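Local structure of PpBBE-like 1 D396N (Physcomitrella patens subsp. patens, 6EO5) at residues Lys232-Asn238 and Met259-Ser265; Tyr46-Phe51 and Leu88-Asp92; Phe53-Val57 and Met99-Lys103; Leu343-Gly347 and Val419-Ala423. The protein is a variant of a cellobiose oxidase, a berberine bridge enzyme-like flavoprotein of the VAO family with bi-covalently bound FAD. One frame throughout, in Å; residues are numbered along the deposited sequence.

From the N terminus, interactions 2 and 3 come first and cross: 46-51, 53-57, 88-92 and 99-103 alternate along the chain. Interaction 2, closing a loop of 36 residues, holds together the stretches leading into the parallel neighbours 50-53 and 95-98, and interaction 3, closing 41, pairs the loops that leave them. Interaction 1 follows in series, closing a loop of 20 residues where helix 235-246 meets a hairpin of the seven-stranded sheet. Interaction 4 closes 71 residues, joining the start of helix 345-355 to the end of helix 405-420, and touches interaction 1 through Phe-236 and Asp-345.

Interaction 1: Lys232-Asn238 and Met259-Ser265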
# COMPACT_ATOMS: atom_id res chain seq x y z
N LYS A 232 -29.54 -1.51 -2.83
CA LYS A 232 -29.29 -1.50 -1.40
C LYS A 232 -29.79 -2.76 -0.71
O LYS A 232 -29.30 -3.09 0.37
CB LYS A 232 -29.95 -0.27 -0.76
CG LYS A 232 -29.00 0.87 -0.44
CD LYS A 232 -29.68 2.22 -0.66
CE LYS A 232 -28.97 3.33 0.09
NZ LYS A 232 -29.45 4.69 -0.30
N ALA A 233 -30.72 -3.50 -1.33
CA ALA A 233 -31.38 -4.60 -0.66
C ALA A 233 -30.59 -5.90 -0.70
O ALA A 233 -30.80 -6.77 0.14
CB ALA A 233 -32.77 -4.82 -1.26
N VAL A 234 -29.67 -6.05 -1.65
CA VAL A 234 -28.94 -7.31 -1.79
C VAL A 234 -27.55 -7.24 -1.16
O VAL A 234 -26.72 -8.13 -1.39
CB VAL A 234 -28.85 -7.75 -3.26
CG1 VAL A 234 -30.24 -7.85 -3.86
CG2 VAL A 234 -27.98 -6.79 -4.09
N LEU A 235 -27.27 -6.20 -0.36
CA LEU A 235 -25.93 -6.03 0.21
C LEU A 235 -25.60 -7.12 1.23
O LEU A 235 -24.50 -7.67 1.23
CB LEU A 235 -25.81 -4.65 0.87
CG LEU A 235 -25.82 -3.46 -0.08
CD1 LEU A 235 -25.87 -2.16 0.71
CD2 LEU A 235 -24.59 -3.50 -0.99
N PHE A 236 -26.54 -7.43 2.12
CA PHE A 236 -26.29 -8.49 3.09
C PHE A 236 -26.05 -9.82 2.38
O PHE A 236 -25.09 -10.54 2.67
CB PHE A 236 -27.47 -8.63 4.06
CG PHE A 236 -27.29 -9.72 5.06
CD1 PHE A 236 -27.67 -11.03 4.76
CD2 PHE A 236 -26.71 -9.46 6.29
CE1 PHE A 236 -27.47 -12.04 5.67
CE2 PHE A 236 -26.52 -10.48 7.21
CZ PHE A 236 -26.90 -11.77 6.90
N LYS A 237 -26.94 -10.16 1.44
CA LYS A 237 -26.84 -11.42 0.73
C LYS A 237 -25.51 -11.52 -0.01
O LYS A 237 -24.82 -12.55 0.07
CB LYS A 237 -28.03 -11.57 -0.22
CG LYS A 237 -28.28 -12.98 -0.74
CD LYS A 237 -29.45 -13.01 -1.71
CE LYS A 237 -29.57 -14.37 -2.37
NZ LYS A 237 -29.87 -15.44 -1.38
N ASN A 238 -25.13 -10.46 -0.72
CA ASN A 238 -23.88 -10.52 -1.49
C ASN A 238 -22.67 -10.62 -0.57
O ASN A 238 -21.77 -11.43 -0.82
CB ASN A 238 -23.75 -9.31 -2.42
CG ASN A 238 -24.85 -9.23 -3.46
OD1 ASN A 238 -25.65 -10.15 -3.59
ND2 ASN A 238 -24.88 -8.14 -4.21
N MET A 259 -18.36 -2.20 -1.84
CA MET A 259 -19.65 -1.85 -1.28
C MET A 259 -19.61 -0.36 -0.97
O MET A 259 -18.57 0.14 -0.55
CB MET A 259 -19.90 -2.69 -0.02
CG MET A 259 -21.17 -2.46 0.72
SD MET A 259 -21.21 -3.46 2.23
CE MET A 259 -21.04 -5.11 1.56
N ASP A 260 -20.72 0.34 -1.19
CA ASP A 260 -20.74 1.77 -0.86
C ASP A 260 -22.18 2.18 -0.55
O ASP A 260 -23.12 1.44 -0.86
CB ASP A 260 -20.10 2.61 -1.98
CG ASP A 260 -20.96 2.76 -3.22
OD1 ASP A 260 -22.21 2.86 -3.12
OD2 ASP A 260 -20.37 2.82 -4.32
N PRO A 261 -22.37 3.34 0.10
CA PRO A 261 -23.71 3.69 0.62
C PRO A 261 -24.75 4.01 -0.44
O PRO A 261 -25.94 4.08 -0.10
CB PRO A 261 -23.45 4.91 1.51
CG PRO A 261 -21.97 4.87 1.79
CD PRO A 261 -21.35 4.30 0.56
N SER A 262 -24.36 4.20 -1.70
CA SER A 262 -25.33 4.35 -2.77
C SER A 262 -25.99 3.04 -3.17
O SER A 262 -26.93 3.05 -3.96
CB SER A 262 -24.68 4.98 -4.00
OG SER A 262 -23.94 4.02 -4.73
N GLY A 263 -25.51 1.91 -2.65
CA GLY A 263 -26.08 0.61 -2.95
C GLY A 263 -25.25 -0.25 -3.88
O GLY A 263 -25.59 -1.43 -4.06
N VAL A 264 -24.19 0.28 -4.49
CA VAL A 264 -23.34 -0.52 -5.35
C VAL A 264 -22.60 -1.56 -4.52
O VAL A 264 -22.18 -1.28 -3.38
CB VAL A 264 -22.36 0.38 -6.12
CG1 VAL A 264 -21.42 -0.45 -6.99
CG2 VAL A 264 -23.13 1.38 -6.97
N SER A 265 -22.44 -2.76 -5.07
CA SER A 265 -21.55 -3.76 -4.50
C SER A 265 -21.02 -4.65 -5.62
O SER A 265 -21.70 -4.86 -6.63
CB SER A 265 -22.23 -4.62 -3.43
OG SER A 265 -23.27 -5.41 -3.99
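Lys-232 lies along the turn that runs from Asp-260 to Gly-263. Its CG rests against Gly-263, 3.9 Å from the CA, and a bend at chi2 (144°) carries the rest of the chain past the carbonyl of Pro-261, to which NZ makes no hydrogen bond. The turn is of type I, closed by Gly-263 N donating to Asp-260 O at 3.0 Å. Ser-262 OG braces it further by donating to Asp-260 OD1 on the syn side of the carboxylate, while Asp-260 OD2 bonds to Tyr-258 OH. Gly-263 has a positive phi of 106°, where a CB would jam against the preceding carbonyl.

The turn links strands 253-259 and 264-271 as a beta hairpin, part of the seven-stranded antiparallel sheet that, as in VAO relatives, probably belongs to the substrate domain. Val-234 is the N-cap of the helix packed beside this hairpin.

At the first residue of the helix, Leu-235 touches both Ser-265 CB (3.6 Å) and Met-259 CG (4.0 Å) with its CD2; Met-355 of helix 345-355 touches both Leu-235 and Met-259. Asn-238 ends the segment with a nearly straight bond, ND2 to Ser-265 OG (3.2 Å, 161°), made in the plane of its amide. Its OD1 accepts from Ala-290 N, so the amide is gripped at both ends.

Interaction 2: Tyr46-Phe51 and Leu88-Asp92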
# COMPACT_ATOMS: atom_id res chain seq x y z
N TYR A 46 0.63 19.98 4.47
CA TYR A 46 1.83 20.33 5.21
C TYR A 46 2.79 21.08 4.31
O TYR A 46 2.95 20.76 3.13
CB TYR A 46 2.50 19.06 5.75
CG TYR A 46 1.68 18.30 6.76
CD1 TYR A 46 1.39 18.84 8.01
CD2 TYR A 46 1.23 17.01 6.49
CE1 TYR A 46 0.65 18.13 8.94
CE2 TYR A 46 0.50 16.29 7.41
CZ TYR A 46 0.21 16.86 8.63
OH TYR A 46 -0.52 16.14 9.54
N ALA A 47 3.45 22.09 4.88
CA ALA A 47 4.39 22.95 4.16
C ALA A 47 5.81 22.63 4.57
O ALA A 47 6.24 23.04 5.67
CB ALA A 47 4.07 24.42 4.44
N PRO A 48 6.59 21.93 3.75
CA PRO A 48 7.95 21.54 4.16
C PRO A 48 8.89 22.74 4.19
O PRO A 48 8.58 23.82 3.69
CB PRO A 48 8.38 20.53 3.07
CG PRO A 48 7.14 20.16 2.33
CD PRO A 48 6.23 21.35 2.44
N SER A 49 10.07 22.53 4.80
CA SER A 49 11.17 23.48 4.65
C SER A 49 11.63 23.53 3.21
O SER A 49 11.83 24.61 2.64
CB SER A 49 12.36 23.10 5.54
OG SER A 49 11.98 22.78 6.86
N ALA A 50 11.83 22.37 2.60
CA ALA A 50 12.33 22.31 1.23
C ALA A 50 12.09 20.92 0.66
O ALA A 50 11.91 19.95 1.40
CB ALA A 50 13.82 22.66 1.17
N PHE A 51 12.09 20.86 -0.67
CA PHE A 51 12.14 19.62 -1.41
C PHE A 51 13.52 19.49 -2.03
O PHE A 51 14.02 20.43 -2.64
CB PHE A 51 11.09 19.59 -2.52
CG PHE A 51 9.67 19.63 -2.03
CD1 PHE A 51 8.98 18.46 -1.76
CD2 PHE A 51 9.02 20.85 -1.85
CE1 PHE A 51 7.68 18.50 -1.31
CE2 PHE A 51 7.71 20.89 -1.41
CZ PHE A 51 7.04 19.72 -1.14
N LEU A 88 4.80 14.18 3.24
CA LEU A 88 5.06 15.60 3.42
C LEU A 88 5.62 15.89 4.81
O LEU A 88 5.93 17.04 5.11
CB LEU A 88 3.80 16.43 3.18
CG LEU A 88 3.36 16.43 1.71
CD1 LEU A 88 2.05 17.14 1.51
CD2 LEU A 88 4.44 16.99 0.79
N GLY A 89 5.76 14.86 5.65
CA GLY A 89 6.31 15.00 6.98
C GLY A 89 5.35 14.65 8.10
O GLY A 89 5.80 14.30 9.20
N GLY A 90 4.04 14.75 7.88
CA GLY A 90 3.10 14.63 8.98
C GLY A 90 3.17 15.76 9.97
O GLY A 90 2.63 15.65 11.07
N ARG A 91 3.84 16.86 9.60
CA ARG A 91 4.00 18.09 10.36
C ARG A 91 4.63 19.11 9.41
O ARG A 91 5.15 18.74 8.36
CB ARG A 91 4.89 17.90 11.59
CG ARG A 91 6.34 17.62 11.22
CD ARG A 91 6.94 16.58 12.13
NE ARG A 91 8.38 16.41 11.92
CZ ARG A 91 8.94 15.36 11.32
NH1 ARG A 91 8.19 14.37 10.85
NH2 ARG A 91 10.26 15.29 11.19
N ASP A 92 4.60 20.38 9.81
CA ASP A 92 5.19 21.43 9.00
C ASP A 92 6.70 21.49 9.18
O ASP A 92 7.24 21.14 10.24
CB ASP A 92 4.59 22.78 9.33
CG ASP A 92 3.31 23.03 8.61
OD1 ASP A 92 3.03 22.26 7.66
OD2 ASP A 92 2.59 23.99 8.98
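Tyr-46 lays one face of its ring on the backbone of Gly-90 and Arg-91. Arg-91 N sits above the middle of the ring, 3.4 Å from its plane, and Gly-90 CA makes a CH-pi contact 3.9 Å from the ring centroid. Chi1 of -64°, with CG anti to the carbonyl carbon, swings the ring over this peptide.

At the ring's edge, Asp-92 OD1 lies close to its plane and accepts from Ala-47 N (2.8 Å, 170°), the donor standing 41° out of the carboxylate plane.

Leu-88 supplies the apolar part: its CB meets Tyr-46 CB at 3.9 Å, and its CD2 reaches the edge of the Phe-51 ring, 4.1 Å from CE1. With an alanine in place of Tyr-46 the Gly-90 to Arg-91 peptide loses its ring, and the loop would probably be freer to shift.

In the FAD-binding domain the contact lies where the chain enters strand 50-53 of a small mixed sheet; backbone bonds from Ala-47 to Gly-93 and Ser-49 to Val-94 lead into its parallel pairing with strand 95-98. Tyr-33 of helix 31-36 meets the Phe-51 ring, and Arg-77 of strand 74-77 touches both Phe-51 and Leu-88.

Interaction 3: Phe53-Val57 and Met99-Lys103; sequences FPTTV and MEGFK
Thr-55 and Gly-101 bring the two backbones closest, 4.7 Å from CA to CA, yet no hydrogen bond spans the segments. Residues 99-102 form a type I turn, closed by Phe-102 N to Met-99 O at 3.1 Å, which faces the extended run through Pro-54. There Gly-101 CA comes to 3.8 Å from Pro-54 O; a CB would point toward the other segment and run into Pro-54 O and Thr-55 CG2.

Phe-102 carries most of the side-chain contact. With CG anti to the carbonyl carbon (chi1 -74°), its ring reaches residues 54-56 edge first, CE1 3.4 Å from Pro-54 O and CZ 3.6 Å from Thr-56 O, so its slightly positive rim faces two carbonyl oxygens. Met-99, from the same turn, sets its CE over the centre of one face.

These loops sit at the carboxyl ends of the parallel strands 50-53 and 95-98 in the FAD-binding domain. The first leads from strand 50-53 into helix 57-70, within a beta-alpha-beta crossover that ends in strand 74-77; Thr-56 is the N-cap, its OG1 bonding to Gln-59 N. The side chain of Met-99 is about 4 Å from the bound FAD.

At the start of the first segment, Glu-100 runs alongside Phe-53, its carboxylate turned 30° from the ring. Arg-24 makes a cation-pi contact with Phe-53 and a long, weak ion pair with Glu-100.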
# COMPACT_ATOMS: atom_id res chain seq x y z
N PHE A 53 15.63 16.67 -4.59
CA PHE A 53 15.35 15.62 -5.55
C PHE A 53 16.65 14.89 -5.88
O PHE A 53 17.26 15.15 -6.92
CB PHE A 53 14.71 16.20 -6.82
CG PHE A 53 13.39 16.86 -6.57
CD1 PHE A 53 13.32 18.15 -6.05
CD2 PHE A 53 12.20 16.21 -6.87
CE1 PHE A 53 12.10 18.76 -5.84
CE2 PHE A 53 10.97 16.82 -6.65
CZ PHE A 53 10.93 18.10 -6.13
N PRO A 54 17.10 13.99 -5.01
CA PRO A 54 18.35 13.28 -5.27
C PRO A 54 18.25 12.45 -6.54
O PRO A 54 17.21 11.86 -6.83
CB PRO A 54 18.54 12.38 -4.04
CG PRO A 54 17.63 12.90 -3.03
CD PRO A 54 16.49 13.57 -3.73
N THR A 55 19.36 12.42 -7.28
CA THR A 55 19.59 11.43 -8.32
C THR A 55 20.75 10.49 -8.00
O THR A 55 20.96 9.53 -8.75
CB THR A 55 19.85 12.10 -9.68
OG1 THR A 55 21.02 12.92 -9.59
CG2 THR A 55 18.68 12.98 -10.08
N THR A 56 21.50 10.73 -6.92
CA THR A 56 22.63 9.89 -6.53
C THR A 56 22.58 9.60 -5.03
O THR A 56 22.01 10.37 -4.25
CB THR A 56 23.99 10.54 -6.84
OG1 THR A 56 24.26 11.59 -5.89
CG2 THR A 56 24.00 11.11 -8.25
N VAL A 57 23.23 8.50 -4.64
CA VAL A 57 23.35 8.16 -3.22
C VAL A 57 24.09 9.26 -2.48
O VAL A 57 23.77 9.58 -1.33
CB VAL A 57 24.04 6.80 -3.05
CG1 VAL A 57 24.33 6.53 -1.58
CG2 VAL A 57 23.20 5.69 -3.64
N MET A 99 12.34 10.92 -3.95
CA MET A 99 13.23 9.95 -4.55
C MET A 99 12.92 9.67 -6.03
O MET A 99 13.29 8.62 -6.55
CB MET A 99 13.19 8.65 -3.75
CG MET A 99 13.71 8.81 -2.34
SD MET A 99 15.47 9.19 -2.32
CE MET A 99 16.16 7.57 -2.67
N GLU A 100 12.28 10.63 -6.71
CA GLU A 100 11.81 10.43 -8.08
C GLU A 100 12.93 10.06 -9.04
O GLU A 100 12.68 9.43 -10.07
CB GLU A 100 11.13 11.71 -8.52
CG GLU A 100 10.54 11.74 -9.89
CD GLU A 100 9.85 13.07 -10.11
OE1 GLU A 100 10.42 14.11 -9.67
OE2 GLU A 100 8.74 13.07 -10.69
N GLY A 101 14.17 10.46 -8.74
CA GLY A 101 15.29 10.21 -9.61
C GLY A 101 15.89 8.83 -9.54
O GLY A 101 16.84 8.54 -10.28
N PHE A 102 15.38 7.96 -8.69
CA PHE A 102 15.92 6.61 -8.54
C PHE A 102 15.03 5.64 -9.31
O PHE A 102 14.11 5.04 -8.75
CB PHE A 102 16.03 6.24 -7.07
CG PHE A 102 17.15 6.92 -6.36
CD1 PHE A 102 17.11 8.28 -6.12
CD2 PHE A 102 18.25 6.19 -5.92
CE1 PHE A 102 18.15 8.92 -5.46
CE2 PHE A 102 19.30 6.82 -5.25
CZ PHE A 102 19.25 8.19 -5.03
N LYS A 103 15.33 5.47 -10.61
CA LYS A 103 14.55 4.60 -11.49
C LYS A 103 15.42 3.49 -12.08
O LYS A 103 15.15 3.00 -13.18
CB LYS A 103 13.89 5.41 -12.60
CG LYS A 103 13.03 6.56 -12.09
CD LYS A 103 11.55 6.28 -12.22
CE LYS A 103 10.73 7.37 -11.51
NZ LYS A 103 10.12 8.39 -12.42

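Interaction 4: Leu343-Gly347 and Val419-Ala423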
# COMPACT_ATOMS: atom_id res chain seq x y z
N LEU A 343 -17.39 -12.00 9.67
CA LEU A 343 -18.38 -11.39 10.53
C LEU A 343 -19.57 -12.33 10.71
O LEU A 343 -20.03 -12.96 9.76
CB LEU A 343 -18.84 -10.04 9.96
CG LEU A 343 -17.75 -8.98 9.75
CD1 LEU A 343 -18.31 -7.77 9.04
CD2 LEU A 343 -17.11 -8.59 11.07
N SER A 344 -20.06 -12.42 11.94
CA SER A 344 -21.35 -13.03 12.22
C SER A 344 -22.42 -12.37 11.37
O SER A 344 -22.19 -11.31 10.78
CB SER A 344 -21.70 -12.88 13.70
OG SER A 344 -21.89 -11.52 14.07
N ASP A 345 -23.61 -12.98 11.28
CA ASP A 345 -24.68 -12.32 10.54
C ASP A 345 -25.06 -11.00 11.20
O ASP A 345 -25.34 -10.01 10.51
CB ASP A 345 -25.90 -13.24 10.41
CG ASP A 345 -25.67 -14.38 9.41
OD1 ASP A 345 -24.65 -14.40 8.67
OD2 ASP A 345 -26.54 -15.28 9.35
N ALA A 346 -25.05 -10.97 12.53
CA ALA A 346 -25.34 -9.73 13.24
C ALA A 346 -24.31 -8.65 12.91
O ALA A 346 -24.66 -7.48 12.72
CB ALA A 346 -25.38 -9.99 14.75
N GLY A 347 -23.03 -9.05 12.83
CA GLY A 347 -21.99 -8.11 12.43
C GLY A 347 -22.17 -7.57 11.02
O GLY A 347 -21.92 -6.39 10.77
N VAL A 419 -17.72 -2.08 13.40
CA VAL A 419 -17.11 -3.31 12.93
C VAL A 419 -16.20 -3.91 14.00
O VAL A 419 -16.12 -5.13 14.15
CB VAL A 419 -16.34 -3.08 11.60
CG1 VAL A 419 -15.60 -4.37 11.18
CG2 VAL A 419 -17.30 -2.61 10.51
N ARG A 420 -15.51 -3.05 14.76
CA ARG A 420 -14.54 -3.51 15.77
C ARG A 420 -15.15 -4.53 16.73
O ARG A 420 -14.48 -5.48 17.14
CB ARG A 420 -14.00 -2.32 16.55
CG ARG A 420 -13.16 -2.70 17.77
CD ARG A 420 -11.90 -3.35 17.30
NE ARG A 420 -11.00 -3.74 18.38
CZ ARG A 420 -10.91 -4.97 18.87
NH1 ARG A 420 -11.69 -5.94 18.41
NH2 ARG A 420 -10.05 -5.24 19.84
N THR A 421 -16.42 -4.34 17.08
CA THR A 421 -17.14 -5.27 17.95
C THR A 421 -17.13 -6.69 17.39
O THR A 421 -17.15 -7.66 18.16
CB THR A 421 -18.58 -4.78 18.14
OG1 THR A 421 -18.58 -3.58 18.92
CG2 THR A 421 -19.44 -5.83 18.82
N TYR A 422 -17.10 -6.85 16.07
CA TYR A 422 -17.23 -8.16 15.46
C TYR A 422 -15.94 -8.67 14.82
O TYR A 422 -15.95 -9.76 14.26
CB TYR A 422 -18.35 -8.15 14.41
CG TYR A 422 -19.67 -7.65 14.94
CD1 TYR A 422 -20.56 -8.50 15.58
CD2 TYR A 422 -20.03 -6.30 14.82
CE1 TYR A 422 -21.77 -8.03 16.08
CE2 TYR A 422 -21.23 -5.83 15.30
CZ TYR A 422 -22.10 -6.70 15.93
OH TYR A 422 -23.30 -6.23 16.41
N ALA A 423 -14.85 -7.93 14.92
CA ALA A 423 -13.63 -8.26 14.19
C ALA A 423 -12.45 -8.25 15.17
O ALA A 423 -12.61 -8.43 16.38
CB ALA A 423 -13.44 -7.29 13.01
O HOH W 1 -18.22 -11.76 14.08
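Tyr-422 turns its CG anti to the carbonyl carbon (chi1 -54°), which carries the ring out of its turn and lays it flat against Gly-347. Leu-343 holds CD1 anti to its CA, which turns CD2 onto Tyr-422 CB at 3.6 Å; the two side chains cross at about a right angle.

Over the ring centre stands Gly-347 CA, 3.3 Å from the centroid and 8° off the normal, a CH-pi contact. The opposite face carries the Thr-421 methyl, CG2. A CB on Gly-347 would run into the ring. Ala-346 CB touches the ring farther out, at CE1.

Ser-344 N-caps the helix, OG accepting from Gly-347 N (3.0 Å, 157°), and the same oxygen lies 3.6 Å from Tyr-422 CD1. A water also bridges the segments, accepting from Ser-344 N at 2.9 Å and donating to Tyr-422 O at 3.0 Å. Were Tyr-422 replaced by a serine, the ring over Gly-347 would be gone, and a gap would probably open between the helix start and the 420-423 turn.

Leu-343 and Val-419 both reach Met-351 of helix 345-355, and beneath them lie strands 331-338 and 391-398. This is helix-on-sheet packing: the capped start of one helix and the turn that follows another, meeting over one margin of an antiparallel sheet.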